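Local coordinates for titin (Homo sapiens, PDB 3LCY), which builds a giant elastic filament of the muscle sarcomere and probably acts as a serine/threonine kinase elsewhere in its length, here seen as two tandem A-band immunoglobulin domains, at residues Lys110-Gly115 / Asp191-Asp196; Gly118-Leu123 / His160-Asn165. All blocks are in the same frame, centred on the assembly; numbering follows the deposited sequence.

Interaction 1 of 2, residues Lys110-Gly115 / Asp191-Asp196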
loop_
_atom_site.group_PDB
_atom_site.type_symbol
_atom_site.label_atom_id
_atom_site.label_comp_id
_atom_site.label_asym_id
_atom_site.label_seq_id
_atom_site.Cartn_x
_atom_site.Cartn_y
_atom_site.Cartn_z
ATOM N N LYS A 110 18.913 -1.689 12.005
ATOM C CA LYS A 110 20.153 -1.920 12.740
ATOM C C LYS A 110 19.846 -2.298 14.185
ATOM O O LYS A 110 18.749 -2.050 14.678
ATOM C CB LYS A 110 21.049 -0.680 12.695
ATOM C CG LYS A 110 21.546 -0.317 11.304
ATOM C CD LYS A 110 22.466 0.892 11.346
ATOM C CE LYS A 110 23.649 0.656 12.272
ATOM N NZ LYS A 110 24.448 -0.534 11.870
ATOM N N GLU A 111 20.817 -2.900 14.861
ATOM C CA GLU A 111 20.619 -3.340 16.238
ATOM C C GLU A 111 20.525 -2.161 17.197
ATOM O O GLU A 111 19.689 -2.141 18.094
ATOM C CB GLU A 111 21.757 -4.260 16.679
ATOM C CG GLU A 111 21.579 -4.822 18.081
ATOM C CD GLU A 111 22.867 -5.376 18.658
ATOM O OE1 GLU A 111 22.846 -5.862 19.807
ATOM O OE2 GLU A 111 23.906 -5.323 17.966
ATOM N N LYS A 112 21.397 -1.182 16.998
ATOM C CA LYS A 112 21.485 -0.038 17.895
ATOM C C LYS A 112 21.296 1.277 17.154
ATOM O O LYS A 112 21.773 1.443 16.033
ATOM C CB LYS A 112 22.835 -0.030 18.612
ATOM C CG LYS A 112 23.046 -1.218 19.536
ATOM C CD LYS A 112 24.348 -1.084 20.307
ATOM C CE LYS A 112 24.330 0.140 21.205
ATOM N NZ LYS A 112 25.598 0.263 21.974
ATOM N N TYR A 113 20.597 2.210 17.787
ATOM C CA TYR A 113 20.433 3.546 17.232
ATOM C C TYR A 113 20.893 4.587 18.239
ATOM O O TYR A 113 20.695 4.425 19.443
ATOM C CB TYR A 113 18.984 3.793 16.817
ATOM C CG TYR A 113 18.569 3.012 15.592
ATOM C CD1 TYR A 113 18.818 3.504 14.317
ATOM C CD2 TYR A 113 17.931 1.785 15.709
ATOM C CE1 TYR A 113 18.443 2.797 13.192
ATOM C CE2 TYR A 113 17.552 1.070 14.588
ATOM C CZ TYR A 113 17.810 1.581 13.334
ATOM O OH TYR A 113 17.433 0.871 12.217
ATOM N N TYR A 114 21.507 5.656 17.746
ATOM C CA TYR A 114 22.112 6.647 18.626
ATOM C C TYR A 114 21.486 8.028 18.486
ATOM O O TYR A 114 21.394 8.576 17.387
ATOM C CB TYR A 114 23.617 6.736 18.370
ATOM C CG TYR A 114 24.355 5.446 18.636
ATOM C CD1 TYR A 114 24.980 5.219 19.854
ATOM C CD2 TYR A 114 24.423 4.453 17.669
ATOM C CE1 TYR A 114 25.655 4.041 20.099
ATOM C CE2 TYR A 114 25.093 3.273 17.905
ATOM C CZ TYR A 114 25.709 3.072 19.122
ATOM O OH TYR A 114 26.381 1.897 19.366
ATOM N N GLY A 115 21.096 8.610 19.611
ATOM C CA GLY A 115 20.512 9.936 19.624
ATOM C C GLY A 115 21.349 10.907 20.434
ATOM O O GLY A 115 21.736 10.597 21.547
ATOM N N ASP A 191 17.869 -1.123 20.138
ATOM C CA ASP A 191 18.626 -0.677 21.297
ATOM C C ASP A 191 19.040 0.780 21.124
ATOM O O ASP A 191 19.846 1.106 20.254
ATOM C CB ASP A 191 19.862 -1.553 21.503
ATOM C CG ASP A 191 20.424 -1.441 22.902
ATOM O OD1 ASP A 191 19.634 -1.201 23.842
ATOM O OD2 ASP A 191 21.652 -1.597 23.066
ATOM N N VAL A 192 18.482 1.655 21.954
ATOM C CA VAL A 192 18.757 3.083 21.852
ATOM C C VAL A 192 19.781 3.552 22.880
ATOM O O VAL A 192 19.672 3.245 24.068
ATOM C CB VAL A 192 17.470 3.918 22.006
ATOM C CG1 VAL A 192 17.808 5.392 22.133
ATOM C CG2 VAL A 192 16.537 3.680 20.828
ATOM N N GLU A 193 20.771 4.306 22.424
ATOM C CA GLU A 193 21.812 4.823 23.293
ATOM C C GLU A 193 21.884 6.339 23.141
ATOM O O GLU A 193 21.792 6.852 22.035
ATOM C CB GLU A 193 23.154 4.192 22.930
ATOM C CG GLU A 193 24.166 4.182 24.055
ATOM C CD GLU A 193 23.928 3.068 25.054
ATOM O OE1 GLU A 193 23.875 3.354 26.263
ATOM O OE2 GLU A 193 23.796 1.906 24.632
ATOM N N ILE A 194 22.046 7.056 24.248
ATOM C CA ILE A 194 22.123 8.514 24.199
ATOM C C ILE A 194 23.551 9.001 24.427
ATOM O O ILE A 194 24.181 8.654 25.416
ATOM C CB ILE A 194 21.194 9.159 25.235
ATOM C CG1 ILE A 194 19.820 8.495 25.201
ATOM C CG2 ILE A 194 21.068 10.646 24.980
ATOM C CD1 ILE A 194 19.136 8.581 23.865
ATOM N N GLN A 195 24.052 9.811 23.498
ATOM C CA GLN A 195 25.406 10.350 23.573
ATOM C C GLN A 195 25.429 11.840 23.848
ATOM O O GLN A 195 24.770 12.607 23.153
ATOM C CB GLN A 195 26.126 10.140 22.241
ATOM C CG GLN A 195 26.625 8.749 21.958
ATOM C CD GLN A 195 27.048 8.595 20.509
ATOM O OE1 GLN A 195 26.373 9.082 19.604
ATOM N NE2 GLN A 195 28.169 7.922 20.283
ATOM N N ASP A 196 26.213 12.240 24.843
ATOM C CA ASP A 196 26.366 13.642 25.203
ATOM C C ASP A 196 27.016 14.360 24.028
ATOM O O ASP A 196 28.129 14.025 23.643
ATOM C CB ASP A 196 27.271 13.773 26.433
ATOM C CG ASP A 196 26.502 14.021 27.724
ATOM O OD1 ASP A 196 25.303 13.719 27.802
ATOM O OD2 ASP A 196 27.112 14.521 28.683
#
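Lys112 to Gly115 run alongside Asp191 to Ile194 as parallel strands, in register residue for residue, with segment axes 4.6 Å apart at closest approach and directions 27° apart. Five backbone hydrogen bonds join them. Asp191 grips the residues flanking Lys112, its N bonding Glu111 O at 2.9 Å and its O accepting Tyr113 N at 2.8 Å. Glu193 repeats this around Tyr114, with its N to Tyr113 O and its O from Gly115 N, and Gln195 N closes the series on Gly115 O. CA-H...O contacts, such as Val192 CA to Tyr113 O, fill in between these bonds. This is the parallel A'-G pairing of an I-set immunoglobulin domain: 112-116 is an outermost strand of its sheet, and strand 185-195 continues to 173-180 on its other flank. The side chains of Val192 and Ile194 face the interior of the sandwich, where Gly115 is also buried. Ile194 packs against the Gly115 carbonyl, CG2 lying 3.5 Å from Gly115 O. Tyr113 starts on the same face, but its ring leads away from strand 191-195 and its OH accepts the N-H of Lys110 at 3.0 Å. On the opposite face Lys112 and Asp191 lie side by side, the lysine CE 3.7 Å from Asp191 OD2. A bend at chi3 (63°) turns Lys112 CE, and NZ beyond it reaches Glu193 OE2 in a long salt bridge of 3.6 Å; NZ also makes a weak hydrogen bond to Tyr114 OH. The Tyr114 ring runs beside Glu193, CD1 meeting Glu193 CB at 3.7 Å, while Gln195 crosses it obliquely, its amide plane turned 40° from the ring. Asp191 OD1 has a weak, long ion pair with Lys174.

Interaction 2 of 2, residues Gly118-Leu123 / His160-Asn165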
loop_
_atom_site.group_PDB
_atom_site.type_symbol
_atom_site.label_atom_id
_atom_site.label_comp_id
_atom_site.label_asym_id
_atom_site.label_seq_id
_atom_site.Cartn_x
_atom_site.Cartn_y
_atom_site.Cartn_z
ATOM N N GLY A 118 19.714 15.945 24.091
ATOM C CA GLY A 118 18.982 17.180 23.911
ATOM C C GLY A 118 18.367 17.345 22.539
ATOM O O GLY A 118 17.599 18.267 22.310
ATOM N N SER A 119 18.684 16.438 21.628
ATOM C CA SER A 119 18.135 16.499 20.278
ATOM C C SER A 119 16.934 15.577 20.108
ATOM O O SER A 119 16.641 14.750 20.971
ATOM C CB SER A 119 19.205 16.143 19.244
ATOM O OG SER A 119 19.534 14.765 19.302
ATOM N N THR A 120 16.246 15.725 18.982
ATOM C CA THR A 120 15.117 14.867 18.655
ATOM C C THR A 120 15.602 13.611 17.946
ATOM O O THR A 120 16.461 13.679 17.068
ATOM C CB THR A 120 14.105 15.590 17.752
ATOM O OG1 THR A 120 13.454 16.625 18.497
ATOM C CG2 THR A 120 13.062 14.614 17.232
ATOM N N LEU A 121 15.054 12.465 18.334
ATOM C CA LEU A 121 15.407 11.204 17.696
ATOM C C LEU A 121 14.208 10.618 16.959
ATOM O O LEU A 121 13.139 10.434 17.541
ATOM C CB LEU A 121 15.935 10.206 18.725
ATOM C CG LEU A 121 16.303 8.827 18.172
ATOM C CD1 LEU A 121 17.316 8.954 17.043
ATOM C CD2 LEU A 121 16.832 7.925 19.274
ATOM N N ARG A 122 14.387 10.327 15.676
ATOM C CA ARG A 122 13.303 9.783 14.870
ATOM C C ARG A 122 13.614 8.368 14.397
ATOM O O ARG A 122 14.623 8.130 13.734
ATOM C CB ARG A 122 13.010 10.694 13.675
ATOM C CG ARG A 122 12.806 12.157 14.053
ATOM C CD ARG A 122 12.656 13.049 12.827
ATOM N NE ARG A 122 11.259 13.333 12.505
ATOM C CZ ARG A 122 10.564 14.343 13.021
ATOM N NH1 ARG A 122 9.299 14.532 12.673
ATOM N NH2 ARG A 122 11.136 15.169 13.886
ATOM N N LEU A 123 12.727 7.432 14.717
ATOM C CA LEU A 123 12.885 6.053 14.285
ATOM C C LEU A 123 11.866 5.891 13.166
ATOM O O LEU A 123 10.669 5.993 13.387
ATOM C CB LEU A 123 12.613 5.088 15.431
ATOM C CG LEU A 123 13.817 4.682 16.279
ATOM C CD1 LEU A 123 14.811 5.806 16.385
ATOM C CD2 LEU A 123 13.376 4.236 17.653
ATOM N N HIS A 160 6.370 5.758 12.297
ATOM C CA HIS A 160 7.380 6.771 12.582
ATOM C C HIS A 160 7.298 7.278 14.017
ATOM O O HIS A 160 6.322 7.918 14.401
ATOM C CB HIS A 160 7.242 7.938 11.601
ATOM C CG HIS A 160 8.366 8.923 11.666
ATOM N ND1 HIS A 160 9.471 8.845 10.855
ATOM C CD2 HIS A 160 8.554 10.013 12.457
ATOM C CE1 HIS A 160 10.297 9.843 11.133
ATOM N NE2 HIS A 160 9.759 10.562 12.102
ATOM N N LEU A 161 8.332 6.990 14.802
ATOM C CA LEU A 161 8.398 7.447 16.186
ATOM C C LEU A 161 9.381 8.602 16.334
ATOM O O LEU A 161 10.560 8.469 16.007
ATOM C CB LEU A 161 8.803 6.302 17.117
ATOM C CG LEU A 161 9.115 6.683 18.568
ATOM C CD1 LEU A 161 7.874 7.220 19.263
ATOM C CD2 LEU A 161 9.682 5.499 19.334
ATOM N N VAL A 162 8.906 9.695 16.878
ATOM C CA VAL A 162 9.741 10.832 17.179
ATOM C C VAL A 162 9.844 11.189 18.681
ATOM O O VAL A 162 8.897 11.373 19.358
ATOM C CB VAL A 162 9.382 12.036 16.272
ATOM C CG1 VAL A 162 7.987 12.199 16.138
ATOM C CG2 VAL A 162 9.922 13.248 16.766
ATOM N N MET A 163 11.043 11.271 19.183
ATOM C CA MET A 163 11.236 11.558 20.564
ATOM C C MET A 163 11.928 12.874 20.734
ATOM O O MET A 163 12.976 13.090 20.240
ATOM C CB MET A 163 11.975 10.418 21.228
ATOM C CG MET A 163 11.088 9.235 21.475
ATOM S SD MET A 163 11.805 7.698 21.946
ATOM C CE MET A 163 13.345 7.764 21.171
ATOM N N LYS A 164 11.300 13.769 21.454
ATOM C CA LYS A 164 11.843 15.080 21.661
ATOM C C LYS A 164 12.741 15.162 22.849
ATOM O O LYS A 164 12.458 14.602 23.845
ATOM C CB LYS A 164 10.733 16.071 21.844
ATOM C CG LYS A 164 10.641 17.015 20.738
ATOM C CD LYS A 164 9.584 18.059 20.931
ATOM C CE LYS A 164 8.266 17.698 20.304
ATOM N NZ LYS A 164 7.231 18.711 20.636
ATOM N N ASN A 165 13.820 15.895 22.740
ATOM C CA ASN A 165 14.698 16.143 23.852
ATOM C C ASN A 165 15.157 14.943 24.598
ATOM O O ASN A 165 14.900 14.793 25.761
ATOM C CB ASN A 165 14.204 17.210 24.814
ATOM C CG ASN A 165 15.163 17.411 25.999
ATOM O OD1 ASN A 165 15.067 16.725 26.991
ATOM N ND2 ASN A 165 16.080 18.335 25.880
HETATM O O HOH W 1 14.523 18.169 20.608
#
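The His160 imidazole has Leu123 O over one face, 3.9 Å above the ring plane and offset toward the rim, and Arg122 at its edge, where CD lies in plane and NE close to it. Guanidinium and ring are turned 45° against each other, and Arg122 NE donates a weak, bent hydrogen bond to His160 NE2 (3.2 Å, 132° at the hydrogen). Val162 CG2 covers one face of the guanidinium, 3.7 Å above its plane. These groups belong to the antiparallel B-E strand pair of an I-set immunoglobulin domain. His160 CG stands anti to the backbone N (chi1 -171°), which brings this base of the ring to Leu123 O; its ND1 is hydrogen-bonded to His124 ND1, and the nearby arginine charge would probably disfavour protonation of the ring. Val162 CG2 also meets Thr120 CG2, at 3.5 Å, bringing two methyl groups together just before strand 121-123 begins. Leu121 and Met163 form one hydrogen-bonded pair and Leu123 and Leu161 another, each with two N-H...O bonds; the shortest is Leu123 N to Leu161 O, 2.7 Å. Their side chains turn to the opposite face, into the sandwich interior. Leu121 CD2 lies 4.0 Å from Met163 CE, and farther along Leu123 and Leu161 both pack on Trp137 of strand 134-139, in the facing sheet. Beyond the paired strands Gly118 CA touches Asn165 ND2, and one water spans the gap, hydrogen-bonded to Thr120 OG1 at 2.8 Å and accepting the N-H of Asn165.

Overall arrangement
Interactions 1 and 2 pair strands in the two facing sheets of the same immunoglobulin domain, one in each, interaction 1 by a parallel pair at a sheet edge and interaction 2 by an antiparallel pair. Along the chain 118-123/160-165 is nested inside the loop closed by 110-115/191-196, and strand 112-116 leads into strand 121-130. Their apolar faces meet in the core, where Val192 CG1 lies 3.9 Å from Leu121 CD2. The outward faces differ: charged chains and a tyrosine line interaction 1, whereas interaction 2 has an arginine-histidine contact beside valine and threonine methyls. Leucines and a methionine dominate the inward side of interaction 2; valine and isoleucine serve interaction 1.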